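Local coordinates for protein isomerase/lactonizing enzyme (Agrobacterium tumefaciens, PDB 1RVK) that is of unknown function but, as a magnesium-binding member of the enolase superfamily, probably abstracts the proton beside a substrate carboxylate, at residues A22-P27 against F208-R213; A36-R41 against D105-D110; E151-F156 against L187-A192; H317-A320 against N324-W327. All blocks are in the same frame, centred on the assembly; numbering follows the deposited sequence.

Contact 1. Residues A22-P27 against F208-R213; sequences AGHAHP and FHWYSR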
loop_
_atom_site.group_PDB
_atom_site.type_symbol
_atom_site.label_atom_id
_atom_site.label_comp_id
_atom_site.label_asym_id
_atom_site.label_seq_id
_atom_site.Cartn_x
_atom_site.Cartn_y
_atom_site.Cartn_z
ATOM N N ALA A 22 -15.462 -0.757 9.125
ATOM C CA ALA A 22 -14.964 -1.780 8.210
ATOM C C ALA A 22 -13.504 -1.528 7.838
ATOM O O ALA A 22 -12.905 -2.303 7.089
ATOM C CB ALA A 22 -15.825 -1.826 6.948
ATOM N N GLY A 23 -12.939 -0.435 8.347
ATOM C CA GLY A 23 -11.546 -0.126 8.066
ATOM C C GLY A 23 -11.271 0.767 6.868
ATOM O O GLY A 23 -10.116 0.918 6.469
ATOM N N HIS A 24 -12.308 1.366 6.289
ATOM C CA HIS A 24 -12.117 2.240 5.132
ATOM C C HIS A 24 -11.832 3.669 5.586
ATOM O O HIS A 24 -12.474 4.173 6.509
ATOM C CB HIS A 24 -13.359 2.208 4.233
ATOM C CG HIS A 24 -13.794 0.825 3.860
ATOM N ND1 HIS A 24 -12.940 -0.091 3.285
ATOM C CD2 HIS A 24 -14.983 0.193 4.004
ATOM C CE1 HIS A 24 -13.584 -1.229 3.094
ATOM N NE2 HIS A 24 -14.826 -1.083 3.521
ATOM N N ALA A 25 -10.869 4.318 4.933
ATOM C CA ALA A 25 -10.477 5.681 5.289
ATOM C C ALA A 25 -11.437 6.752 4.785
ATOM O O ALA A 25 -11.995 6.643 3.694
ATOM C CB ALA A 25 -9.071 5.969 4.769
ATOM N N HIS A 26 -11.613 7.791 5.598
ATOM C CA HIS A 26 -12.483 8.914 5.268
ATOM C C HIS A 26 -11.953 10.156 5.955
ATOM O O HIS A 26 -11.277 10.067 6.980
ATOM C CB HIS A 26 -13.909 8.688 5.773
ATOM C CG HIS A 26 -14.606 7.527 5.139
ATOM N ND1 HIS A 26 -14.864 6.354 5.815
ATOM C CD2 HIS A 26 -15.090 7.353 3.887
ATOM C CE1 HIS A 26 -15.476 5.508 5.006
ATOM N NE2 HIS A 26 -15.625 6.090 3.830
ATOM N N PRO A 27 -12.246 11.337 5.397
ATOM C CA PRO A 27 -11.769 12.562 6.034
ATOM C C PRO A 27 -12.768 12.941 7.122
ATOM O O PRO A 27 -13.978 12.766 6.958
ATOM C CB PRO A 27 -11.748 13.559 4.881
ATOM C CG PRO A 27 -12.933 13.138 4.073
ATOM C CD PRO A 27 -12.839 11.619 4.077
ATOM N N PHE A 208 -16.221 -2.249 -4.056
ATOM C CA PHE A 208 -16.572 -3.076 -2.898
ATOM C C PHE A 208 -15.873 -4.437 -3.039
ATOM O O PHE A 208 -16.081 -5.153 -4.015
ATOM C CB PHE A 208 -18.095 -3.222 -2.865
ATOM C CG PHE A 208 -18.607 -4.118 -1.785
ATOM C CD1 PHE A 208 -19.208 -5.332 -2.108
ATOM C CD2 PHE A 208 -18.535 -3.738 -0.448
ATOM C CE1 PHE A 208 -19.735 -6.153 -1.112
ATOM C CE2 PHE A 208 -19.057 -4.553 0.554
ATOM C CZ PHE A 208 -19.657 -5.761 0.221
ATOM N N HIS A 209 -15.050 -4.788 -2.053
ATOM C CA HIS A 209 -14.252 -6.017 -2.085
ATOM C C HIS A 209 -14.947 -7.363 -1.904
ATOM O O HIS A 209 -14.268 -8.391 -1.853
ATOM C CB HIS A 209 -13.143 -5.937 -1.032
ATOM C CG HIS A 209 -12.475 -4.602 -0.946
ATOM N ND1 HIS A 209 -11.769 -4.048 -1.991
ATOM C CD2 HIS A 209 -12.373 -3.725 0.082
ATOM C CE1 HIS A 209 -11.260 -2.889 -1.611
ATOM N NE2 HIS A 209 -11.612 -2.670 -0.357
ATOM N N TRP A 210 -16.273 -7.379 -1.811
ATOM C CA TRP A 210 -16.974 -8.640 -1.593
ATOM C C TRP A 210 -18.222 -8.846 -2.451
ATOM O O TRP A 210 -19.173 -9.506 -2.017
ATOM C CB TRP A 210 -17.367 -8.759 -0.115
ATOM C CG TRP A 210 -16.234 -8.575 0.860
ATOM C CD1 TRP A 210 -15.455 -9.552 1.409
ATOM C CD2 TRP A 210 -15.787 -7.337 1.429
ATOM N NE1 TRP A 210 -14.554 -9.000 2.295
ATOM C CE2 TRP A 210 -14.737 -7.642 2.324
ATOM C CE3 TRP A 210 -16.173 -5.999 1.269
ATOM C CZ2 TRP A 210 -14.068 -6.658 3.059
ATOM C CZ3 TRP A 210 -15.507 -5.019 1.999
ATOM C CH2 TRP A 210 -14.466 -5.356 2.884
ATOM N N TYR A 211 -18.235 -8.289 -3.659
ATOM C CA TYR A 211 -19.385 -8.466 -4.550
ATOM C C TYR A 211 -19.512 -9.929 -4.950
ATOM O O TYR A 211 -18.518 -10.646 -5.041
ATOM C CB TYR A 211 -19.214 -7.657 -5.839
ATOM C CG TYR A 211 -19.712 -6.230 -5.798
ATOM C CD1 TYR A 211 -18.887 -5.182 -6.204
ATOM C CD2 TYR A 211 -21.019 -5.930 -5.406
ATOM C CE1 TYR A 211 -19.349 -3.867 -6.227
ATOM C CE2 TYR A 211 -21.493 -4.616 -5.423
ATOM C CZ TYR A 211 -20.648 -3.592 -5.838
ATOM O OH TYR A 211 -21.099 -2.297 -5.876
ATOM N N SER A 212 -20.745 -10.362 -5.196
ATOM C CA SER A 212 -21.000 -11.726 -5.643
ATOM C C SER A 212 -20.454 -11.831 -7.069
ATOM O O SER A 212 -20.121 -10.821 -7.683
ATOM C CB SER A 212 -22.501 -11.986 -5.671
ATOM O OG SER A 212 -23.132 -11.098 -6.582
ATOM N N ARG A 213 -20.364 -13.047 -7.600
ATOM C CA ARG A 213 -19.877 -13.218 -8.962
ATOM C C ARG A 213 -20.779 -12.458 -9.937
ATOM O O ARG A 213 -20.289 -11.759 -10.819
ATOM C CB ARG A 213 -19.847 -14.698 -9.361
ATOM C CG ARG A 213 -18.750 -15.528 -8.701
ATOM C CD ARG A 213 -18.661 -16.895 -9.361
ATOM N NE ARG A 213 -17.696 -17.783 -8.717
ATOM C CZ ARG A 213 -17.306 -18.944 -9.231
ATOM N NH1 ARG A 213 -17.796 -19.347 -10.395
ATOM N NH2 ARG A 213 -16.435 -19.708 -8.581
HETATM O O HOH W 1 -10.417 -0.160 1.344
#
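The imidazole of His24 turns one corner, CE1, to two aromatic rings at once: His209 CD2 lies 4.1 Å from His24 CE1, and Trp210 CH2 lies 4.2 Å from that same CE1. The two imidazoles meet without stacking, centroids 6.0 Å apart and planes inclined at 49°. Trp210 CH2 sits close to both imidazole planes, while His209 CB lies over a face of the indole. A water bridges the nitrogens, 3.2 Å from His24 ND1 and 3.3 Å from His209 NE2. Histidine suits both places because one flat ring offers carbon for packing and a nitrogen for water. In the enolase fold this is where a loop of the N-terminal capping domain reaches over the mouth of the barrel. The 208-213 loop follows strand 202-206, whose last residue, Asp206, binds magnesium with Glu232 and Glu258; the side chain of His209 is about 5 Å from the ion. Gly23 turns the loop at a positive phi of 92°, and Asp20 OD1 accepts a hydrogen bond from His24 N. With CG beside the backbone N (chi1 -52°), the His24 ring extends to His209, and the carbonyl O of Ala22 lies above one of its faces.

Contact 2. Residues A36-R41 against D105-D110; sequences AMLTVR and DCALWD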
loop_
_atom_site.group_PDB
_atom_site.type_symbol
_atom_site.label_atom_id
_atom_site.label_comp_id
_atom_site.label_asym_id
_atom_site.label_seq_id
_atom_site.Cartn_x
_atom_site.Cartn_y
_atom_site.Cartn_z
ATOM N N ALA A 36 3.019 4.144 15.923
ATOM C CA ALA A 36 4.180 3.519 16.538
ATOM C C ALA A 36 5.384 3.504 15.606
ATOM O O ALA A 36 5.245 3.369 14.389
ATOM C CB ALA A 36 3.840 2.095 16.969
HETATM N N MSE A 37 6.568 3.667 16.184
HETATM C CA MSE A 37 7.796 3.628 15.409
HETATM C C MSE A 37 8.665 2.527 15.995
HETATM O O MSE A 37 8.929 2.509 17.201
HETATM C CB MSE A 37 8.549 4.963 15.465
HETATM C CG MSE A 37 9.883 4.933 14.701
HETATM SE SE MSE A 37 10.879 6.617 14.651
HETATM C CE MSE A 37 11.403 6.694 16.516
ATOM N N LEU A 38 9.075 1.598 15.138
ATOM C CA LEU A 38 9.931 0.495 15.547
ATOM C C LEU A 38 11.369 0.869 15.203
ATOM O O LEU A 38 11.648 1.313 14.086
ATOM C CB LEU A 38 9.535 -0.782 14.800
ATOM C CG LEU A 38 10.265 -2.105 15.088
ATOM C CD1 LEU A 38 11.701 -2.036 14.625
ATOM C CD2 LEU A 38 10.189 -2.423 16.568
ATOM N N THR A 39 12.274 0.705 16.163
ATOM C CA THR A 39 13.687 1.007 15.943
ATOM C C THR A 39 14.554 -0.212 16.254
ATOM O O THR A 39 14.387 -0.856 17.290
ATOM C CB THR A 39 14.177 2.181 16.834
ATOM O OG1 THR A 39 13.550 3.405 16.423
ATOM C CG2 THR A 39 15.689 2.336 16.724
ATOM N N VAL A 40 15.466 -0.530 15.342
ATOM C CA VAL A 40 16.394 -1.640 15.526
ATOM C C VAL A 40 17.786 -1.013 15.621
ATOM O O VAL A 40 18.179 -0.235 14.749
ATOM C CB VAL A 40 16.353 -2.618 14.332
ATOM C CG1 VAL A 40 17.351 -3.755 14.551
ATOM C CG2 VAL A 40 14.943 -3.175 14.167
ATOM N N ARG A 41 18.526 -1.341 16.678
ATOM C CA ARG A 41 19.859 -0.779 16.872
ATOM C C ARG A 41 20.936 -1.852 16.971
ATOM O O ARG A 41 20.700 -2.936 17.505
ATOM C CB ARG A 41 19.886 0.086 18.142
ATOM C CG ARG A 41 21.225 0.766 18.408
ATOM C CD ARG A 41 21.222 1.548 19.723
ATOM N NE ARG A 41 20.135 2.521 19.779
ATOM C CZ ARG A 41 19.012 2.353 20.469
ATOM N NH1 ARG A 41 18.820 1.247 21.175
ATOM N NH2 ARG A 41 18.072 3.287 20.445
ATOM N N ASP A 105 10.957 -6.198 8.858
ATOM C CA ASP A 105 11.758 -6.308 7.641
ATOM C C ASP A 105 12.116 -4.909 7.135
ATOM O O ASP A 105 13.242 -4.665 6.709
ATOM C CB ASP A 105 10.974 -7.071 6.562
ATOM C CG ASP A 105 11.788 -7.315 5.301
ATOM O OD1 ASP A 105 12.769 -8.089 5.353
ATOM O OD2 ASP A 105 11.445 -6.734 4.252
ATOM N N CYS A 106 11.160 -3.988 7.192
ATOM C CA CYS A 106 11.414 -2.625 6.730
ATOM C C CYS A 106 12.460 -1.923 7.588
ATOM O O CYS A 106 13.335 -1.239 7.062
ATOM C CB CYS A 106 10.116 -1.815 6.706
ATOM S SG CYS A 106 9.058 -2.220 5.293
ATOM N N ALA A 107 12.367 -2.085 8.902
ATOM C CA ALA A 107 13.337 -1.477 9.810
ATOM C C ALA A 107 14.732 -2.044 9.533
ATOM O O ALA A 107 15.730 -1.330 9.626
ATOM C CB ALA A 107 12.939 -1.742 11.265
ATOM N N LEU A 108 14.799 -3.330 9.197
ATOM C CA LEU A 108 16.082 -3.964 8.901
ATOM C C LEU A 108 16.680 -3.391 7.620
ATOM O O LEU A 108 17.890 -3.190 7.528
ATOM C CB LEU A 108 15.908 -5.480 8.773
ATOM C CG LEU A 108 16.345 -6.392 9.927
ATOM C CD1 LEU A 108 16.429 -5.643 11.243
ATOM C CD2 LEU A 108 15.387 -7.564 10.012
ATOM N N TRP A 109 15.836 -3.140 6.623
ATOM C CA TRP A 109 16.317 -2.557 5.376
ATOM C C TRP A 109 16.777 -1.122 5.623
ATOM O O TRP A 109 17.803 -0.689 5.092
ATOM C CB TRP A 109 15.218 -2.556 4.313
ATOM C CG TRP A 109 15.156 -3.810 3.497
ATOM C CD1 TRP A 109 14.230 -4.811 3.591
ATOM C CD2 TRP A 109 16.048 -4.185 2.442
ATOM N NE1 TRP A 109 14.491 -5.786 2.657
ATOM C CE2 TRP A 109 15.601 -5.426 1.938
ATOM C CE3 TRP A 109 17.183 -3.592 1.875
ATOM C CZ2 TRP A 109 16.251 -6.086 0.888
ATOM C CZ3 TRP A 109 17.829 -4.248 0.831
ATOM C CH2 TRP A 109 17.359 -5.483 0.350
ATOM N N ASP A 110 16.015 -0.382 6.425
ATOM C CA ASP A 110 16.373 1.002 6.728
ATOM C C ASP A 110 17.701 1.037 7.478
ATOM O O ASP A 110 18.536 1.910 7.241
ATOM C CB ASP A 110 15.280 1.669 7.570
ATOM C CG ASP A 110 15.507 3.163 7.747
ATOM O OD1 ASP A 110 15.611 3.871 6.724
ATOM O OD2 ASP A 110 15.576 3.631 8.905
#
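Val40 points its CB from the strand at helix residues Ala107 and Leu108, and there its side chain divides. The CG1 branch, anti to the backbone N (chi1 179°), ends 3.9 Å from Leu108 CD1. The other branch, CG2, packs 3.8 Å from Ala107 CB and also touches Leu108 CD1, so this one leucine methyl meets both tips of the valine. Leu108 starts out alongside the strand rather than at it, and a chi1 of -103°, between the staggered positions, with an eclipsed-like second torsion, carries CD1 over to Val40. Two residues earlier, Leu38 sends CD1 to within 3.6 Å of Ala107 CB. The small alanine thus meets a methyl from each of two strand residues, and its lack of bulk suits the local axes of 36-41 and 105-110, which approach to 8.2 Å and cross at -50°. This is the packing of helix 98-116 on the three-stranded antiparallel sheet of the N-terminal capping domain; on the same sheet Val6 and Val8 touch Leu38, and Ile3 touches Val40. Thr39 points away from the helix, and its OG1 is hydrogen-bonded to His49 ND1. Across the interface only buried hydrocarbon meets hydrocarbon, implying adhesion by close fit and exclusion of water, while Asp110 has a salt bridge from OD2 to Arg114 NE and hydrogen bonds from OD2 to His49 N and OD1 to Leu367 N.

Contact 3. Residues E151-F156 against L187-A192; sequences EDYGRF and LKACAA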
loop_
_atom_site.group_PDB
_atom_site.type_symbol
_atom_site.label_atom_id
_atom_site.label_comp_id
_atom_site.label_asym_id
_atom_site.label_seq_id
_atom_site.Cartn_x
_atom_site.Cartn_y
_atom_site.Cartn_z
ATOM N N GLU A 151 -20.991 12.631 -9.597
ATOM C CA GLU A 151 -20.464 13.918 -10.030
ATOM C C GLU A 151 -19.277 14.375 -9.177
ATOM O O GLU A 151 -18.336 14.975 -9.692
ATOM C CB GLU A 151 -21.573 14.976 -9.999
ATOM C CG GLU A 151 -22.640 14.785 -11.079
ATOM C CD GLU A 151 -23.578 13.606 -10.822
ATOM O OE1 GLU A 151 -24.272 13.193 -11.778
ATOM O OE2 GLU A 151 -23.640 13.100 -9.680
ATOM N N ASP A 152 -19.316 14.090 -7.877
ATOM C CA ASP A 152 -18.219 14.480 -6.989
ATOM C C ASP A 152 -16.912 13.808 -7.404
ATOM O O ASP A 152 -15.838 14.389 -7.268
ATOM C CB ASP A 152 -18.523 14.105 -5.533
ATOM C CG ASP A 152 -19.592 14.979 -4.910
ATOM O OD1 ASP A 152 -19.768 16.127 -5.366
ATOM O OD2 ASP A 152 -20.245 14.523 -3.948
ATOM N N TYR A 153 -16.997 12.577 -7.895
ATOM C CA TYR A 153 -15.794 11.879 -8.323
ATOM C C TYR A 153 -15.260 12.526 -9.590
ATOM O O TYR A 153 -14.049 12.676 -9.761
ATOM C CB TYR A 153 -16.079 10.399 -8.586
ATOM C CG TYR A 153 -15.995 9.534 -7.350
ATOM C CD1 TYR A 153 -17.088 9.383 -6.501
ATOM C CD2 TYR A 153 -14.811 8.865 -7.031
ATOM C CE1 TYR A 153 -17.008 8.576 -5.358
ATOM C CE2 TYR A 153 -14.718 8.061 -5.897
ATOM C CZ TYR A 153 -15.819 7.920 -5.067
ATOM O OH TYR A 153 -15.732 7.113 -3.955
ATOM N N GLY A 154 -16.172 12.904 -10.478
ATOM C CA GLY A 154 -15.769 13.538 -11.718
ATOM C C GLY A 154 -15.050 14.848 -11.462
ATOM O O GLY A 154 -14.041 15.145 -12.094
ATOM N N ARG A 155 -15.572 15.634 -10.529
ATOM C CA ARG A 155 -14.979 16.923 -10.200
ATOM C C ARG A 155 -13.609 16.757 -9.554
ATOM O O ARG A 155 -12.677 17.504 -9.851
ATOM C CB ARG A 155 -15.906 17.704 -9.264
ATOM C CG ARG A 155 -17.209 18.150 -9.917
ATOM C CD ARG A 155 -16.966 19.229 -10.967
ATOM N NE ARG A 155 -18.203 19.633 -11.633
ATOM C CZ ARG A 155 -18.325 20.707 -12.410
ATOM N NH1 ARG A 155 -17.283 21.502 -12.625
ATOM N NH2 ARG A 155 -19.493 20.988 -12.974
ATOM N N PHE A 156 -13.476 15.778 -8.667
ATOM C CA PHE A 156 -12.190 15.573 -8.023
ATOM C C PHE A 156 -11.171 15.101 -9.058
ATOM O O PHE A 156 -10.006 15.499 -9.022
ATOM C CB PHE A 156 -12.316 14.555 -6.885
ATOM C CG PHE A 156 -11.077 14.439 -6.044
ATOM C CD1 PHE A 156 -10.367 15.577 -5.664
ATOM C CD2 PHE A 156 -10.637 13.195 -5.599
ATOM C CE1 PHE A 156 -9.236 15.480 -4.852
ATOM C CE2 PHE A 156 -9.513 13.086 -4.788
ATOM C CZ PHE A 156 -8.807 14.232 -4.411
ATOM N N LEU A 187 -20.777 2.346 -11.286
ATOM C CA LEU A 187 -20.607 2.577 -12.715
ATOM C C LEU A 187 -20.854 4.034 -13.086
ATOM O O LEU A 187 -20.208 4.555 -13.992
ATOM C CB LEU A 187 -21.533 1.665 -13.524
ATOM C CG LEU A 187 -21.088 0.202 -13.615
ATOM C CD1 LEU A 187 -22.163 -0.635 -14.293
ATOM C CD2 LEU A 187 -19.782 0.125 -14.384
ATOM N N LYS A 188 -21.784 4.691 -12.396
ATOM C CA LYS A 188 -22.058 6.100 -12.679
ATOM C C LYS A 188 -20.841 6.942 -12.323
ATOM O O LYS A 188 -20.522 7.910 -13.011
ATOM C CB LYS A 188 -23.257 6.612 -11.879
ATOM C CG LYS A 188 -24.615 6.130 -12.366
ATOM C CD LYS A 188 -25.719 6.974 -11.741
ATOM C CE LYS A 188 -27.078 6.301 -11.835
ATOM N NZ LYS A 188 -27.176 5.129 -10.914
ATOM N N ALA A 189 -20.171 6.581 -11.233
ATOM C CA ALA A 189 -18.980 7.309 -10.811
ATOM C C ALA A 189 -17.896 7.136 -11.864
ATOM O O ALA A 189 -17.240 8.098 -12.261
ATOM C CB ALA A 189 -18.491 6.788 -9.468
ATOM N N CYS A 190 -17.712 5.900 -12.318
ATOM C CA CYS A 190 -16.704 5.613 -13.329
ATOM C C CYS A 190 -16.975 6.384 -14.615
ATOM O O CYS A 190 -16.056 6.937 -15.229
ATOM C CB CYS A 190 -16.661 4.112 -13.620
ATOM S SG CYS A 190 -15.965 3.145 -12.251
ATOM N N ALA A 191 -18.239 6.420 -15.016
ATOM C CA ALA A 191 -18.634 7.125 -16.230
ATOM C C ALA A 191 -18.411 8.626 -16.083
ATOM O O ALA A 191 -17.964 9.290 -17.020
ATOM C CB ALA A 191 -20.098 6.844 -16.542
ATOM N N ALA A 192 -18.741 9.158 -14.910
ATOM C CA ALA A 192 -18.568 10.581 -14.638
ATOM C C ALA A 192 -17.097 10.971 -14.738
ATOM O O ALA A 192 -16.759 12.022 -15.289
ATOM C CB ALA A 192 -19.106 10.917 -13.253
#
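Tyr153 and Ala189 join two neighbouring outer helices of the C-terminal TIM-type barrel, 150-163 and 183-197, which are linked through strand 167-171. The local axes approach to 7.7 Å and run in broadly the same direction, 30° apart, as expected of successive helices around a parallel barrel.

The apolar part is a single touch: Tyr153 CD1 lies 4.2 Å from Ala189 CB, which approaches the ring obliquely. Leu170, on the strand beneath, touches both side chains, so tyrosine and alanine share the layer between the helices and the barrel wall. A large ring on one helix is matched with a single methyl on the other, a pairing that suits this short spacing.

Aromatic and polar interactions fix the phenol from outside the two segments. With CG beside the backbone N (chi1 -86°), the ring extends inward toward the strands, where Trp173 packs edge-to-face with it and the carbonyl O of His171 is hydrogen-bonded to Tyr153 OH. The buried hydroxyl is thereby satisfied at the barrel wall, while CD1 of the ring serves the helix contact.

The remaining touches involve backbone. Gly154 and Ala192 have their CA atoms only 5.0 Å apart, closer than the 6.1 Å between the CA atoms of Tyr153 and Ala189. Glycine suits this place because the direction a side chain would take leads at Ala192 O; with none there, Gly154 CA rests 4.0 Å from Ala192 O. At the more exposed border, the methyl carbon CB of Ala192 lies 4.5 Å from the backbone N of Glu151.

Contact 4. Residues H317-A320 against N324-W327; sequences HVVA and NCRW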
loop_
_atom_site.group_PDB
_atom_site.type_symbol
_atom_site.label_atom_id
_atom_site.label_comp_id
_atom_site.label_asym_id
_atom_site.label_seq_id
_atom_site.Cartn_x
_atom_site.Cartn_y
_atom_site.Cartn_z
ATOM N N HIS A 317 10.233 2.335 -2.697
ATOM C CA HIS A 317 11.533 1.743 -2.978
ATOM C C HIS A 317 11.416 0.439 -3.763
ATOM O O HIS A 317 12.268 0.138 -4.598
ATOM C CB HIS A 317 12.310 1.541 -1.677
ATOM C CG HIS A 317 12.960 2.795 -1.177
ATOM N ND1 HIS A 317 14.252 3.144 -1.506
ATOM C CD2 HIS A 317 12.472 3.819 -0.436
ATOM C CE1 HIS A 317 14.533 4.328 -0.990
ATOM N NE2 HIS A 317 13.470 4.760 -0.337
ATOM N N VAL A 318 10.363 -0.330 -3.507
ATOM C CA VAL A 318 10.165 -1.574 -4.244
ATOM C C VAL A 318 9.885 -1.213 -5.704
ATOM O O VAL A 318 10.436 -1.817 -6.623
ATOM C CB VAL A 318 8.975 -2.390 -3.677
ATOM C CG1 VAL A 318 8.669 -3.582 -4.583
ATOM C CG2 VAL A 318 9.318 -2.891 -2.276
ATOM N N VAL A 319 9.036 -0.212 -5.913
ATOM C CA VAL A 319 8.700 0.220 -7.267
ATOM C C VAL A 319 9.928 0.757 -8.017
ATOM O O VAL A 319 10.106 0.489 -9.202
ATOM C CB VAL A 319 7.600 1.308 -7.240
ATOM C CG1 VAL A 319 7.384 1.884 -8.642
ATOM C CG2 VAL A 319 6.297 0.712 -6.712
ATOM N N ALA A 320 10.776 1.507 -7.321
ATOM C CA ALA A 320 11.967 2.079 -7.940
ATOM C C ALA A 320 13.022 1.029 -8.283
ATOM O O ALA A 320 13.842 1.223 -9.187
ATOM C CB ALA A 320 12.567 3.139 -7.022
ATOM N N ASN A 324 8.806 -4.181 -13.869
ATOM C CA ASN A 324 7.450 -4.625 -14.172
ATOM C C ASN A 324 6.329 -4.154 -13.259
ATOM O O ASN A 324 5.575 -4.955 -12.711
ATOM C CB ASN A 324 7.411 -6.154 -14.291
ATOM C CG ASN A 324 7.781 -6.859 -13.001
ATOM O OD1 ASN A 324 7.152 -7.854 -12.631
ATOM N ND2 ASN A 324 8.811 -6.367 -12.317
ATOM N N CYS A 325 6.225 -2.841 -13.118
ATOM C CA CYS A 325 5.196 -2.208 -12.303
ATOM C C CYS A 325 4.962 -0.857 -12.965
ATOM O O CYS A 325 5.881 -0.050 -13.070
ATOM C CB CYS A 325 5.690 -2.018 -10.865
ATOM S SG CYS A 325 4.516 -1.178 -9.790
ATOM N N ARG A 326 3.740 -0.614 -13.421
ATOM C CA ARG A 326 3.440 0.637 -14.100
ATOM C C ARG A 326 3.403 1.865 -13.196
ATOM O O ARG A 326 3.816 2.952 -13.610
ATOM C CB ARG A 326 2.109 0.510 -14.855
ATOM C CG ARG A 326 1.785 1.684 -15.765
ATOM C CD ARG A 326 0.387 1.545 -16.377
ATOM N NE ARG A 326 0.307 0.506 -17.403
ATOM C CZ ARG A 326 0.689 0.673 -18.665
ATOM N NH1 ARG A 326 0.580 -0.324 -19.533
ATOM N NH2 ARG A 326 1.171 1.842 -19.064
ATOM N N TRP A 327 2.944 1.701 -11.959
ATOM C CA TRP A 327 2.819 2.849 -11.064
ATOM C C TRP A 327 3.227 2.703 -9.613
ATOM O O TRP A 327 3.486 1.615 -9.106
ATOM C CB TRP A 327 1.364 3.313 -10.971
ATOM C CG TRP A 327 0.517 3.241 -12.186
ATOM C CD1 TRP A 327 -0.198 2.163 -12.632
ATOM C CD2 TRP A 327 0.168 4.335 -13.029
ATOM N NE1 TRP A 327 -0.987 2.530 -13.698
ATOM C CE2 TRP A 327 -0.780 3.859 -13.964
ATOM C CE3 TRP A 327 0.558 5.680 -13.084
ATOM C CZ2 TRP A 327 -1.343 4.684 -14.944
ATOM C CZ3 TRP A 327 -0.002 6.498 -14.056
ATOM C CH2 TRP A 327 -0.943 5.997 -14.973
#
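Val319 sets both of its methyls against the carbonyl oxygen of Trp327: CG2 is 3.8 Å from Trp327 O and CG1 is 3.9 Å from it. CG2 also packs against sulfur, 4.0 Å from Cys325 SG. A chi1 of 178° puts SG opposite the backbone N and sends it toward the helix, and the small, polarisable cysteine suits the close approach of loop and helix as an apolar neighbour for valine. Trp327 contributes its backbone here, as its CB points away from the helix.

Val308, on strand 306-308, touches both Val319 and Cys325 and so makes the next layer of the apolar cluster. Arg128 joins the segments through hydrogen bonds, its NE to Val319 O and its NH2 to Cys325 O. Glu307 takes two backbone NH groups of the loop, with OE2 accepting from Arg326 N and OE1 from Trp327 N. The indole of Trp327 packs edge-to-face with Tyr134.

This is the tight connection from helix 313-321 into strand 328-333, within the C-terminal barrel domain. The direct touches are nondirectional, so the orientation of the loop probably owes much to the polar second shell. One guanidinium bonds a carbonyl from each segment near the C-terminal end of the helix, where its positive charge would be expected to be welcome, and one carboxylate pairs with successive peptide NH groups.

Contact 1 opens first in the chain and closes only after contacts 2 and 3 have been completed; contact 4 comes last. Contact 2 sets strand 30-42 on helix 98-116 in the capping domain, contacts 3 and 4 lie in the barrel domain, and contact 1 is the one of the four that joins the two domains. It lies on the same side of the chain's centre as contact 3, their centres 18 Å apart, whereas contacts 2 and 3 are 40 Å apart between centres. Contact 4 comes within about 7 Å of contact 2 at their nearest atoms. Contacts 3 and 4 thus serve the barrel framework, contact 2 the cap, and contact 1 the seam beside the magnesium site.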